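Local coordinates for amine oxidase (Emericella nidulans, PDB 3PGB) that oxidises primary amines as a copper enzyme, using a topaquinone cofactor formed from one of its own tyrosines, at the interface of chains A and B. Coordinates in Å, arbitrary orientation; residue numbers count along the deposited sequence, not the author numbering. Chains: chain A/B, Putative uncharacterized protein.

The interface of chains A and B. Residues chain A 318, 320-321; chain B 350-351, 372, 494, 732.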
loop_
_atom_site.group_PDB
_atom_site.type_symbol
_atom_site.label_atom_id
_atom_site.label_comp_id
_atom_site.label_asym_id
_atom_site.label_seq_id
_atom_site.Cartn_x
_atom_site.Cartn_y
_atom_site.Cartn_z
ATOM N N PRO A 318 13.516 24.091 -11.798
ATOM C CA PRO A 318 12.896 24.218 -13.119
ATOM C C PRO A 318 11.449 23.727 -13.128
ATOM O O PRO A 318 11.182 22.586 -12.745
ATOM C CB PRO A 318 13.777 23.336 -14.007
ATOM C CG PRO A 318 14.346 22.309 -13.073
ATOM C CD PRO A 318 14.501 22.993 -11.742
ATOM N N PRO A 320 8.496 22.056 -14.724
ATOM C CA PRO A 320 8.532 21.077 -15.807
ATOM C C PRO A 320 7.552 21.383 -16.934
ATOM O O PRO A 320 6.661 22.213 -16.764
ATOM C CB PRO A 320 8.153 19.755 -15.118
ATOM C CG PRO A 320 8.015 20.057 -13.653
ATOM C CD PRO A 320 7.825 21.524 -13.525
ATOM N N PRO A 321 7.714 20.712 -18.084
ATOM C CA PRO A 321 6.830 20.920 -19.227
ATOM C C PRO A 321 5.348 20.783 -18.878
ATOM O O PRO A 321 4.956 19.825 -18.216
ATOM C CB PRO A 321 7.247 19.810 -20.197
ATOM C CG PRO A 321 8.646 19.522 -19.856
ATOM C CD PRO A 321 8.790 19.750 -18.390
ATOM N N MET B 350 6.432 15.487 -17.669
ATOM C CA MET B 350 7.197 16.321 -16.748
ATOM C C MET B 350 8.689 15.994 -16.904
ATOM O O MET B 350 9.243 16.173 -17.989
ATOM C CB MET B 350 6.685 16.110 -15.314
ATOM C CG MET B 350 5.185 16.324 -15.162
ATOM S SD MET B 350 4.743 18.065 -15.280
ATOM C CE MET B 350 3.040 17.945 -15.835
ATOM N N ASP B 351 9.326 15.484 -15.851
ATOM C CA ASP B 351 10.745 15.130 -15.887
ATOM C C ASP B 351 11.033 13.703 -16.362
ATOM O O ASP B 351 12.200 13.320 -16.445
ATOM C CB ASP B 351 11.351 15.305 -14.495
ATOM C CG ASP B 351 11.384 16.750 -14.045
ATOM O OD1 ASP B 351 11.775 16.994 -12.893
ATOM O OD2 ASP B 351 11.036 17.643 -14.836
ATOM N N LYS B 372 14.946 13.504 -15.409
ATOM C CA LYS B 372 15.735 14.731 -15.584
ATOM C C LYS B 372 16.860 14.537 -16.606
ATOM O O LYS B 372 18.020 14.901 -16.369
ATOM C CB LYS B 372 16.281 15.231 -14.242
ATOM C CG LYS B 372 15.193 15.583 -13.236
ATOM C CD LYS B 372 15.769 16.129 -11.932
ATOM C CE LYS B 372 14.700 16.867 -11.125
ATOM N NZ LYS B 372 14.361 18.223 -11.690
ATOM N N MET B 494 5.847 13.169 -8.873
ATOM C CA MET B 494 6.626 14.407 -8.910
ATOM C C MET B 494 7.796 14.439 -7.925
ATOM O O MET B 494 8.627 15.334 -8.003
ATOM C CB MET B 494 5.722 15.620 -8.674
ATOM C CG MET B 494 4.770 15.911 -9.827
ATOM S SD MET B 494 5.639 16.253 -11.368
ATOM C CE MET B 494 6.319 17.878 -11.018
ATOM N N GLU B 732 9.527 21.659 -7.297
ATOM C CA GLU B 732 9.642 22.417 -8.533
ATOM C C GLU B 732 8.295 22.610 -9.219
ATOM O O GLU B 732 8.192 23.375 -10.176
ATOM C CB GLU B 732 10.664 21.767 -9.469
ATOM C CG GLU B 732 10.178 20.541 -10.219
ATOM C CD GLU B 732 11.318 19.744 -10.850
ATOM O OE1 GLU B 732 12.468 19.801 -10.353
ATOM O OE2 GLU B 732 11.053 19.055 -11.853
HETATM O O HOH W 1 4.690 17.283 -19.162
HETATM O O HOH W 2 11.507 20.404 -14.634
#
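The proline-rich loop of chain A that lies along chain B in this two-fold symmetric dimer illustrates how prolines, which offer no backbone N-H, can be held by ring packing and by water-bridged carbonyls. Apolar contact centres on A:Pro320, which hides 57 Å² of its surface. Its ring carbons CB and CG face chain B: CB lies 3.8 Å from the thioether SD of B:Met350, while CG meets the methyl CE of B:Met494 tip to tip. B:Met350 turns at chi2 (-72°), and B:Met494 bends at both chi2 and chi3, so that the sulfur of one and the methyl of the other meet neighbouring carbons of the same ring. The chain of B:Glu732 crosses this ring obliquely.

Van der Waals contacts with polar atoms flank it: CD of A:Pro321 rests 3.6 Å from the carbonyl O of B:Met350, B:Met350 SD lies 3.4 Å from A:Pro321 O, and B:Glu732 CG lies 3.4 Å from A:Pro318 O.

Polar contact across the interface runs through water. One water joins the carbonyl O of A:Pro318 (2.9 Å) to the carboxylate oxygens B:Asp351 OD2 and B:Glu732 OE2; another links the carbonyl O of A:Pro321 to the backbone N of B:Met350.

Salt bridges within chain B fix the two acids. The ammonium NZ of B:Lys372 meets B:Glu732 OE1 at 2.8 Å on the syn lone pair of that oxygen, and approaches B:Asp351 OD1 from above the carboxylate plane (43° out of it). B:Glu732 takes the crowded first torsion (chi1 78°), then extends. The shared ammonium probably offsets the paired carboxylates' charge, leaving their other oxygens turned to the bridging water. The patch centre lies about 36 Å from the predicted catalytic base B:Asp403; its role is probably structural, helping hold the dimer together.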